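PDB 4QPV: uncharacterized protein from Staphylococcus aureus subsp. aureus Mu50, which is of unknown function but belongs to the DUF1672 family, with an unusual fold built on a kinked-helix-beta-beta-beta repeat. Local coordinates for residues 82-93 / 162-170; 119-130 / 177-187. All coordinates share one frame; numbering follows the deposited sequence. Where two conformers were deposited one is given.

Contact 1: residues 82-93 / 162-170; sequences FVHCDDHDIVFN and IMKTQNSGF
The ring of Phe82 lies under the C-terminal end of helix 159-165, with Lys164 O over one face, displaced toward the rim, and Gln166 O in line with its edge, 3.6 Å from Phe82 CD2. Phe82 belongs to a beta hairpin, closed by a type I' turn from Asp87 to Ile90, which supplies two strands of the three-stranded antiparallel sheet 67-98. Asn167 joins the helix end with its amide plane only 13° from that of the ring, and Asn167 CB sits 3.8 Å from Phe82 CE2. Outside the two segments, Lys164 O takes a hydrogen bond from Asn71, and the Asn167 amide bonds to Ser95. The chain leaving the helix runs down the outer edge of this sheet. There it makes one isolated antiparallel bridge, a hydrogen-bonded pair of Asn93 and Gly169: Asn93 N donates to Gly169 O over 3.0 Å in a nearly straight bond (167°). Gly169 brings bare backbone against Phe92, whose CB is 3.6 Å from Gly169 C. Farther up the helix, the selenomethionine Met163, in one of its two conformers, bends its chain back so that SE rests over a face of the His84 imidazole, 3.6 Å from His84 ND1 and off the ring centre. At the other end of the contact, Phe170 turns CG away from its own backbone N (chi1 177°), which brings its ring obliquely against Val91, Phe170 CD1 being 3.8 Å from Val91 CG1; the ring also stacks on Tyr131 of helix 116-133. Val91 O, a buried carbonyl oxygen with no hydrogen-bond partner in the model, lies at the ring edge, 3.3 Å from Phe170 CD1.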
loop_
_atom_site.group_PDB
_atom_site.type_symbol
_atom_site.label_atom_id
_atom_site.label_comp_id
_atom_site.label_asym_id
_atom_site.label_seq_id
_atom_site.Cartn_x
_atom_site.Cartn_y
_atom_site.Cartn_z
ATOM N N PHE A 82 -8.606 -7.980 3.176
ATOM C CA PHE A 82 -7.323 -7.292 3.029
ATOM C C PHE A 82 -6.310 -8.419 2.915
ATOM O O PHE A 82 -6.440 -9.414 3.640
ATOM C CB PHE A 82 -7.059 -6.396 4.242
ATOM C CG PHE A 82 -7.881 -5.133 4.230
ATOM C CD1 PHE A 82 -9.253 -5.169 4.502
ATOM C CD2 PHE A 82 -7.292 -3.905 3.949
ATOM C CE1 PHE A 82 -10.016 -4.000 4.464
ATOM C CE2 PHE A 82 -8.060 -2.736 3.912
ATOM C CZ PHE A 82 -9.411 -2.791 4.173
ATOM N N VAL A 83 -5.358 -8.300 1.987
ATOM C CA VAL A 83 -4.356 -9.332 1.757
ATOM C C VAL A 83 -2.947 -8.719 1.725
ATOM O O VAL A 83 -2.785 -7.552 1.387
ATOM C CB VAL A 83 -4.621 -10.162 0.461
ATOM C CG1 VAL A 83 -5.992 -10.860 0.485
ATOM C CG2 VAL A 83 -4.456 -9.308 -0.813
ATOM N N HIS A 84 -1.946 -9.530 2.062
ATOM C CA HIS A 84 -0.545 -9.171 1.935
ATOM C C HIS A 84 0.095 -10.173 0.995
ATOM O O HIS A 84 -0.133 -11.385 1.103
ATOM C CB HIS A 84 0.198 -9.118 3.290
ATOM C CG HIS A 84 1.654 -8.744 3.155
ATOM N ND1 HIS A 84 2.041 -7.456 2.825
ATOM C CD2 HIS A 84 2.767 -9.510 3.298
ATOM C CE1 HIS A 84 3.369 -7.468 2.797
ATOM N NE2 HIS A 84 3.853 -8.674 3.081
ATOM N N CYS A 85 0.871 -9.662 0.058
ATOM C CA CYS A 85 1.603 -10.464 -0.901
ATOM C C CYS A 85 3.089 -10.270 -0.671
ATOM O O CYS A 85 3.542 -9.140 -0.490
ATOM C CB CYS A 85 1.225 -10.075 -2.327
ATOM S SG CYS A 85 2.045 -11.073 -3.607
ATOM N N ASP A 86 3.838 -11.384 -0.672
ATOM C CA ASP A 86 5.304 -11.398 -0.628
ATOM C C ASP A 86 5.676 -12.670 -1.375
ATOM O O ASP A 86 5.972 -13.700 -0.774
ATOM C CB ASP A 86 5.884 -11.286 0.798
ATOM C CG ASP A 86 7.406 -11.097 0.835
ATOM O OD1 ASP A 86 8.063 -11.317 -0.208
ATOM O OD2 ASP A 86 7.932 -10.691 1.900
ATOM N N ASP A 87 5.573 -12.595 -2.703
ATOM C CA ASP A 87 5.717 -13.744 -3.592
ATOM C C ASP A 87 6.675 -13.402 -4.715
ATOM O O ASP A 87 6.394 -12.483 -5.487
ATOM C CB ASP A 87 4.319 -14.100 -4.139
ATOM C CG ASP A 87 4.247 -15.382 -4.952
ATOM O OD1 ASP A 87 5.253 -16.140 -4.968
ATOM O OD2 ASP A 87 3.179 -15.642 -5.557
ATOM N N HIS A 88 7.822 -14.114 -4.795
ATOM C CA HIS A 88 8.877 -13.870 -5.806
ATOM C C HIS A 88 9.316 -12.374 -5.737
ATOM O O HIS A 88 9.488 -11.712 -6.759
ATOM C CB HIS A 88 8.407 -14.271 -7.222
ATOM C CG HIS A 88 8.237 -15.750 -7.430
ATOM N ND1 HIS A 88 7.146 -16.435 -6.919
ATOM C CD2 HIS A 88 9.004 -16.616 -8.132
ATOM C CE1 HIS A 88 7.298 -17.694 -7.302
ATOM N NE2 HIS A 88 8.397 -17.849 -8.043
ATOM N N ASP A 89 9.443 -11.855 -4.501
ATOM C CA ASP A 89 9.804 -10.476 -4.136
ATOM C C ASP A 89 8.786 -9.432 -4.612
ATOM O O ASP A 89 9.089 -8.240 -4.564
ATOM C CB ASP A 89 11.219 -10.100 -4.600
ATOM C CG ASP A 89 12.306 -10.672 -3.711
ATOM O OD1 ASP A 89 12.027 -10.923 -2.515
ATOM O OD2 ASP A 89 13.443 -10.848 -4.204
ATOM N N ILE A 90 7.574 -9.870 -5.055
ATOM C CA ILE A 90 6.480 -8.939 -5.368
ATOM C C ILE A 90 5.761 -8.720 -4.025
ATOM O O ILE A 90 5.187 -9.669 -3.470
ATOM C CB ILE A 90 5.553 -9.463 -6.508
ATOM C CG1 ILE A 90 6.365 -9.562 -7.851
ATOM C CG2 ILE A 90 4.274 -8.594 -6.647
ATOM C CD1 ILE A 90 5.814 -10.504 -8.803
ATOM N N VAL A 91 5.844 -7.497 -3.487
ATOM C CA VAL A 91 5.309 -7.185 -2.162
ATOM C C VAL A 91 4.281 -6.062 -2.221
ATOM O O VAL A 91 4.572 -4.970 -2.704
ATOM C CB VAL A 91 6.444 -6.836 -1.152
ATOM C CG1 VAL A 91 5.882 -6.549 0.255
ATOM C CG2 VAL A 91 7.522 -7.936 -1.113
ATOM N N PHE A 92 3.070 -6.330 -1.700
ATOM C CA PHE A 92 2.006 -5.319 -1.627
ATOM C C PHE A 92 0.927 -5.765 -0.665
ATOM O O PHE A 92 0.871 -6.937 -0.271
ATOM C CB PHE A 92 1.361 -5.043 -3.027
ATOM C CG PHE A 92 0.647 -6.229 -3.669
ATOM C CD1 PHE A 92 -0.662 -6.552 -3.318
ATOM C CD2 PHE A 92 1.313 -7.057 -4.569
ATOM C CE1 PHE A 92 -1.299 -7.677 -3.873
ATOM C CE2 PHE A 92 0.661 -8.146 -5.170
ATOM C CZ PHE A 92 -0.643 -8.449 -4.819
ATOM N N ASN A 93 0.083 -4.797 -0.316
ATOM C CA ASN A 93 -1.154 -5.003 0.431
ATOM C C ASN A 93 -2.277 -4.506 -0.439
ATOM O O ASN A 93 -2.120 -3.496 -1.136
ATOM C CB ASN A 93 -1.148 -4.324 1.785
ATOM C CG ASN A 93 -0.367 -5.113 2.796
ATOM O OD1 ASN A 93 0.852 -5.282 2.674
ATOM N ND2 ASN A 93 -1.058 -5.658 3.780
ATOM N N ILE A 162 -0.620 -1.111 9.272
ATOM C CA ILE A 162 -0.531 -1.179 7.801
ATOM C C ILE A 162 -1.038 -2.546 7.273
ATOM O O ILE A 162 -1.678 -2.590 6.219
ATOM C CB ILE A 162 0.885 -0.838 7.251
ATOM C CG1 ILE A 162 1.932 -1.873 7.648
ATOM C CG2 ILE A 162 1.339 0.617 7.623
ATOM C CD1 ILE A 162 3.279 -1.716 6.968
HETATM N N MSE A 163 -0.772 -3.627 8.017
HETATM C CA MSE A 163 -1.192 -4.969 7.586
HETATM C C MSE A 163 -2.713 -5.119 7.624
HETATM O O MSE A 163 -3.292 -5.673 6.677
HETATM C CB MSE A 163 -0.526 -6.057 8.443
HETATM C CG MSE A 163 0.952 -6.245 8.120
HETATM SE SE MSE A 163 1.320 -6.710 6.234
HETATM C CE MSE A 163 2.622 -5.376 5.954
ATOM N N LYS A 164 -3.365 -4.589 8.645
ATOM C CA LYS A 164 -4.814 -4.739 8.789
ATOM C C LYS A 164 -5.685 -3.658 8.172
ATOM O O LYS A 164 -6.890 -3.908 8.000
ATOM C CB LYS A 164 -5.131 -4.830 10.283
ATOM C CG LYS A 164 -4.555 -6.099 10.899
ATOM C CD LYS A 164 -4.850 -6.253 12.364
ATOM C CE LYS A 164 -4.131 -7.483 12.887
ATOM N NZ LYS A 164 -4.861 -8.115 14.019
ATOM N N THR A 165 -5.139 -2.443 7.905
ATOM C CA THR A 165 -6.034 -1.351 7.506
ATOM C C THR A 165 -5.716 -0.677 6.176
ATOM O O THR A 165 -6.479 0.202 5.760
ATOM C CB THR A 165 -6.075 -0.271 8.618
ATOM O OG1 THR A 165 -4.881 0.531 8.617
ATOM C CG2 THR A 165 -6.330 -0.847 10.018
ATOM N N GLN A 166 -4.591 -1.020 5.540
ATOM C CA GLN A 166 -4.169 -0.337 4.308
ATOM C C GLN A 166 -4.192 -1.296 3.130
ATOM O O GLN A 166 -4.012 -2.508 3.315
ATOM C CB GLN A 166 -2.772 0.297 4.498
ATOM C CG GLN A 166 -2.689 1.244 5.741
ATOM C CD GLN A 166 -3.556 2.488 5.613
ATOM O OE1 GLN A 166 -3.501 3.231 4.625
ATOM N NE2 GLN A 166 -4.377 2.750 6.622
ATOM N N ASN A 167 -4.438 -0.751 1.921
ATOM C CA ASN A 167 -4.666 -1.569 0.725
ATOM C C ASN A 167 -4.284 -0.842 -0.569
ATOM O O ASN A 167 -4.932 -1.050 -1.601
ATOM C CB ASN A 167 -6.198 -1.910 0.693
ATOM C CG ASN A 167 -7.112 -0.696 0.606
ATOM O OD1 ASN A 167 -6.675 0.465 0.558
ATOM N ND2 ASN A 167 -8.411 -0.928 0.573
ATOM N N SER A 168 -3.260 0.025 -0.525
ATOM C CA SER A 168 -2.926 0.829 -1.710
ATOM C C SER A 168 -1.850 0.215 -2.606
ATOM O O SER A 168 -1.591 0.726 -3.704
ATOM C CB SER A 168 -2.452 2.211 -1.276
ATOM O OG SER A 168 -1.316 2.097 -0.431
ATOM N N GLY A 169 -1.198 -0.818 -2.120
ATOM C CA GLY A 169 -0.096 -1.464 -2.824
ATOM C C GLY A 169 1.066 -1.661 -1.879
ATOM O O GLY A 169 0.854 -1.887 -0.675
ATOM N N PHE A 170 2.309 -1.563 -2.395
ATOM C CA PHE A 170 3.486 -1.705 -1.532
ATOM C C PHE A 170 3.470 -0.620 -0.467
ATOM O O PHE A 170 3.294 0.560 -0.782
ATOM C CB PHE A 170 4.838 -1.659 -2.312
ATOM C CG PHE A 170 5.990 -1.750 -1.324
ATOM C CD1 PHE A 170 6.389 -2.977 -0.804
ATOM C CD2 PHE A 170 6.600 -0.596 -0.830
ATOM C CE1 PHE A 170 7.372 -3.053 0.191
ATOM C CE2 PHE A 170 7.599 -0.677 0.144
ATOM C CZ PHE A 170 7.977 -1.908 0.645
#

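Contact 2: residues 119-130 / 177-187; sequences STLVGTVLSGFE and LTAIPYTLDEY
A chi1 of 175° extends the Tyr187 ring away from its own backbone N and across helix 116-133, while Leu126 folds CG back beside its N (chi1 -71°) to meet it. Tyr187 thus becomes a knob in a hole formed by Val122, Val125, Leu126 and Phe129. Leu126 CD2 meets the ring edge 3.8 Å from Tyr187 CD1, and its other methyl, CD1, touches the edge of Tyr182, 3.6 Å from Tyr182 CD2. The Phe129 ring stands almost upright to that of Tyr187, with CZ 3.3 Å from Tyr187 OH. CA atoms come closest at Gly123, which has no side chain, 3.7 Å from Gly123 CA to Pro181 CA. Ser127, given in one of two conformers, donates from OG to Leu177 O (2.7 Å), above the carbonyl plane. A water joins Gly123 O weakly to Ala179 N. A second links Glu130 OE2, salt-bridged to Lys210, to Ile180 N. The loop enters its helix through a capping box: Glu186 N to Thr183 OG1 (3.2 Å) and Thr183 N to Glu186 OE1 (3.0 Å). Tyr187 OH bonds to Phe63 O of helix 48-63, while helix 116-133 turns Val125 and Phe129 onto strand 90-98 and Glu130 onto helix 199-212.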
loop_
_atom_site.group_PDB
_atom_site.type_symbol
_atom_site.label_atom_id
_atom_site.label_comp_id
_atom_site.label_asym_id
_atom_site.label_seq_id
_atom_site.Cartn_x
_atom_site.Cartn_y
_atom_site.Cartn_z
ATOM N N SER A 119 -9.018 -2.012 -12.920
ATOM C CA SER A 119 -7.815 -1.296 -13.346
ATOM C C SER A 119 -7.049 -0.773 -12.122
ATOM O O SER A 119 -5.825 -0.891 -12.063
ATOM C CB SER A 119 -8.170 -0.151 -14.291
ATOM O OG SER A 119 -8.235 -0.595 -15.635
ATOM N N THR A 120 -7.781 -0.234 -11.119
ATOM C CA THR A 120 -7.188 0.301 -9.888
ATOM C C THR A 120 -6.497 -0.836 -9.115
ATOM O O THR A 120 -5.365 -0.670 -8.675
ATOM C CB THR A 120 -8.238 1.049 -9.045
ATOM O OG1 THR A 120 -8.737 2.145 -9.829
ATOM C CG2 THR A 120 -7.665 1.597 -7.729
ATOM N N LEU A 121 -7.164 -1.998 -9.004
ATOM C CA LEU A 121 -6.589 -3.157 -8.327
ATOM C C LEU A 121 -5.342 -3.627 -9.057
ATOM O O LEU A 121 -4.350 -3.937 -8.411
ATOM C CB LEU A 121 -7.626 -4.299 -8.226
ATOM C CG LEU A 121 -7.165 -5.506 -7.427
ATOM C CD1 LEU A 121 -6.862 -5.123 -5.946
ATOM C CD2 LEU A 121 -8.190 -6.604 -7.509
ATOM N N VAL A 122 -5.379 -3.653 -10.401
ATOM C CA VAL A 122 -4.191 -3.997 -11.191
ATOM C C VAL A 122 -3.025 -3.050 -10.789
ATOM O O VAL A 122 -1.927 -3.535 -10.531
ATOM C CB VAL A 122 -4.461 -3.983 -12.716
ATOM C CG1 VAL A 122 -3.161 -4.006 -13.512
ATOM C CG2 VAL A 122 -5.344 -5.171 -13.115
ATOM N N GLY A 123 -3.293 -1.740 -10.706
ATOM C CA GLY A 123 -2.291 -0.744 -10.311
ATOM C C GLY A 123 -1.738 -0.994 -8.919
ATOM O O GLY A 123 -0.538 -0.850 -8.684
ATOM N N THR A 124 -2.607 -1.433 -7.994
ATOM C CA THR A 124 -2.234 -1.777 -6.619
ATOM C C THR A 124 -1.269 -2.989 -6.630
ATOM O O THR A 124 -0.254 -2.978 -5.946
ATOM C CB THR A 124 -3.519 -2.021 -5.815
ATOM O OG1 THR A 124 -4.132 -0.751 -5.594
ATOM C CG2 THR A 124 -3.267 -2.702 -4.494
ATOM N N VAL A 125 -1.586 -4.016 -7.418
ATOM C CA VAL A 125 -0.741 -5.196 -7.530
ATOM C C VAL A 125 0.585 -4.800 -8.187
ATOM O O VAL A 125 1.640 -5.213 -7.718
ATOM C CB VAL A 125 -1.488 -6.285 -8.322
ATOM C CG1 VAL A 125 -0.550 -7.405 -8.769
ATOM C CG2 VAL A 125 -2.658 -6.832 -7.499
ATOM N N LEU A 126 0.529 -3.956 -9.232
ATOM C CA LEU A 126 1.714 -3.511 -9.968
ATOM C C LEU A 126 2.676 -2.676 -9.095
ATOM O O LEU A 126 3.867 -2.649 -9.389
ATOM C CB LEU A 126 1.348 -2.783 -11.259
ATOM C CG LEU A 126 0.779 -3.707 -12.352
ATOM C CD1 LEU A 126 0.451 -2.920 -13.593
ATOM C CD2 LEU A 126 1.710 -4.880 -12.653
ATOM N N SER A 127 2.189 -2.051 -8.003
ATOM C CA SER A 127 3.056 -1.355 -7.047
ATOM C C SER A 127 4.073 -2.368 -6.481
ATOM O O SER A 127 5.233 -2.034 -6.244
ATOM C CB SER A 127 2.221 -0.721 -5.937
ATOM O OG SER A 127 3.021 -0.265 -4.858
ATOM N N GLY A 128 3.612 -3.617 -6.305
ATOM C CA GLY A 128 4.434 -4.716 -5.804
ATOM C C GLY A 128 5.518 -5.101 -6.811
ATOM O O GLY A 128 6.626 -5.480 -6.432
ATOM N N PHE A 129 5.207 -4.976 -8.115
ATOM C CA PHE A 129 6.167 -5.239 -9.194
ATOM C C PHE A 129 7.212 -4.121 -9.235
ATOM O O PHE A 129 8.402 -4.388 -9.429
ATOM C CB PHE A 129 5.441 -5.339 -10.548
ATOM C CG PHE A 129 4.726 -6.638 -10.843
ATOM C CD1 PHE A 129 3.631 -7.041 -10.082
ATOM C CD2 PHE A 129 5.103 -7.422 -11.928
ATOM C CE1 PHE A 129 2.948 -8.232 -10.382
ATOM C CE2 PHE A 129 4.429 -8.614 -12.225
ATOM C CZ PHE A 129 3.345 -9.000 -11.461
ATOM N N GLU A 130 6.758 -2.871 -9.000
ATOM C CA GLU A 130 7.624 -1.696 -8.938
ATOM C C GLU A 130 8.567 -1.813 -7.752
ATOM O O GLU A 130 9.748 -1.491 -7.885
ATOM C CB GLU A 130 6.822 -0.386 -8.879
ATOM C CG GLU A 130 6.120 -0.023 -10.184
ATOM C CD GLU A 130 6.966 0.252 -11.421
ATOM O OE1 GLU A 130 8.215 0.246 -11.329
ATOM O OE2 GLU A 130 6.364 0.522 -12.485
ATOM N N LEU A 177 4.163 3.126 -2.093
ATOM C CA LEU A 177 4.576 3.275 -3.486
ATOM C C LEU A 177 3.327 3.148 -4.381
ATOM O O LEU A 177 2.478 2.291 -4.117
ATOM C CB LEU A 177 5.628 2.165 -3.771
ATOM C CG LEU A 177 6.260 2.024 -5.161
ATOM C CD1 LEU A 177 7.311 3.048 -5.382
ATOM C CD2 LEU A 177 6.973 0.692 -5.268
ATOM N N THR A 178 3.203 4.009 -5.397
ATOM C CA THR A 178 2.064 4.017 -6.323
ATOM C C THR A 178 2.569 3.756 -7.745
ATOM O O THR A 178 3.529 4.406 -8.175
ATOM C CB THR A 178 1.290 5.359 -6.217
ATOM O OG1 THR A 178 0.952 5.611 -4.845
ATOM C CG2 THR A 178 0.013 5.389 -7.080
ATOM N N ALA A 179 1.895 2.851 -8.463
ATOM C CA ALA A 179 2.151 2.446 -9.841
ATOM C C ALA A 179 1.003 2.861 -10.756
ATOM O O ALA A 179 -0.083 3.196 -10.284
ATOM C CB ALA A 179 2.334 0.934 -9.908
ATOM N N ILE A 180 1.247 2.807 -12.065
ATOM C CA ILE A 180 0.261 3.144 -13.079
ATOM C C ILE A 180 -0.706 1.957 -13.262
ATOM O O ILE A 180 -0.249 0.821 -13.445
ATOM C CB ILE A 180 0.970 3.551 -14.402
ATOM C CG1 ILE A 180 1.783 4.876 -14.257
ATOM C CG2 ILE A 180 0.021 3.576 -15.630
ATOM C CD1 ILE A 180 1.010 6.139 -13.786
ATOM N N PRO A 181 -2.038 2.219 -13.249
ATOM C CA PRO A 181 -3.000 1.133 -13.465
ATOM C C PRO A 181 -3.108 0.694 -14.930
ATOM O O PRO A 181 -2.808 1.459 -15.843
ATOM C CB PRO A 181 -4.320 1.746 -12.989
ATOM C CG PRO A 181 -4.178 3.199 -13.252
ATOM C CD PRO A 181 -2.727 3.510 -13.015
ATOM N N TYR A 182 -3.534 -0.552 -15.145
ATOM C CA TYR A 182 -3.797 -1.121 -16.470
ATOM C C TYR A 182 -4.956 -2.069 -16.324
ATOM O O TYR A 182 -5.383 -2.342 -15.200
ATOM C CB TYR A 182 -2.561 -1.840 -17.066
ATOM C CG TYR A 182 -1.392 -0.928 -17.360
ATOM C CD1 TYR A 182 -1.413 -0.063 -18.452
ATOM C CD2 TYR A 182 -0.285 -0.886 -16.515
ATOM C CE1 TYR A 182 -0.353 0.807 -18.705
ATOM C CE2 TYR A 182 0.786 -0.030 -16.765
ATOM C CZ TYR A 182 0.748 0.812 -17.865
ATOM O OH TYR A 182 1.801 1.661 -18.117
ATOM N N THR A 183 -5.480 -2.576 -17.426
ATOM C CA THR A 183 -6.575 -3.545 -17.338
ATOM C C THR A 183 -6.021 -4.927 -16.952
ATOM O O THR A 183 -4.812 -5.161 -17.036
ATOM C CB THR A 183 -7.315 -3.608 -18.682
ATOM O OG1 THR A 183 -6.404 -4.107 -19.659
ATOM C CG2 THR A 183 -7.879 -2.255 -19.106
ATOM N N LEU A 184 -6.907 -5.856 -16.585
ATOM C CA LEU A 184 -6.488 -7.207 -16.267
ATOM C C LEU A 184 -5.917 -7.892 -17.531
ATOM O O LEU A 184 -4.953 -8.650 -17.411
ATOM C CB LEU A 184 -7.654 -8.005 -15.658
ATOM C CG LEU A 184 -7.297 -9.364 -15.050
ATOM C CD1 LEU A 184 -6.273 -9.222 -13.932
ATOM C CD2 LEU A 184 -8.540 -10.072 -14.551
ATOM N N ASP A 185 -6.461 -7.581 -18.741
ATOM C CA ASP A 185 -5.922 -8.141 -19.987
ATOM C C ASP A 185 -4.486 -7.672 -20.175
ATOM O O ASP A 185 -3.620 -8.487 -20.489
ATOM C CB ASP A 185 -6.781 -7.765 -21.211
ATOM C CG ASP A 185 -8.051 -8.583 -21.369
ATOM O OD1 ASP A 185 -8.177 -9.627 -20.689
ATOM O OD2 ASP A 185 -8.911 -8.191 -22.187
ATOM N N GLU A 186 -4.228 -6.371 -19.919
ATOM C CA GLU A 186 -2.893 -5.784 -20.018
ATOM C C GLU A 186 -1.965 -6.411 -18.970
ATOM O O GLU A 186 -0.815 -6.719 -19.301
ATOM C CB GLU A 186 -2.944 -4.259 -19.872
ATOM C CG GLU A 186 -3.395 -3.566 -21.147
ATOM C CD GLU A 186 -3.834 -2.116 -21.041
ATOM O OE1 GLU A 186 -4.200 -1.664 -19.931
ATOM O OE2 GLU A 186 -3.870 -1.447 -22.097
ATOM N N TYR A 187 -2.484 -6.678 -17.744
ATOM C CA TYR A 187 -1.719 -7.350 -16.692
ATOM C C TYR A 187 -1.310 -8.756 -17.155
ATOM O O TYR A 187 -0.145 -9.136 -17.023
ATOM C CB TYR A 187 -2.515 -7.435 -15.368
ATOM C CG TYR A 187 -1.789 -8.239 -14.307
ATOM C CD1 TYR A 187 -0.838 -7.641 -13.480
ATOM C CD2 TYR A 187 -2.004 -9.611 -14.170
ATOM C CE1 TYR A 187 -0.131 -8.380 -12.535
ATOM C CE2 TYR A 187 -1.289 -10.364 -13.241
ATOM C CZ TYR A 187 -0.366 -9.739 -12.412
ATOM O OH TYR A 187 0.337 -10.457 -11.478
HETATM O O HOH W 1 -0.365 1.615 -7.099
HETATM O O HOH W 2 4.292 2.338 -12.536
#

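The centres of the two contacts are about 13 Å apart, and their segments alternate along the chain: 82-93, 119-130, 162-170, 177-187. Helix 159-165 leads into strand 175-178, and the run 162-187 passes first the edge strand 90-98 and then helix 116-133, which follow each other in the chain. The two contacts meet directly: the Ser127 hydroxyl of contact 2, which donates to Leu177 O, also probably accepts from Phe170 N of contact 1 (2.9 Å from Phe170 N to Ser127 OG), and Leu177 N probably donates to Phe170 O (3.0 Å). Through them the three-stranded sheet 67-98 and helix 116-133 are joined to the mixed sheet containing strand 175-178.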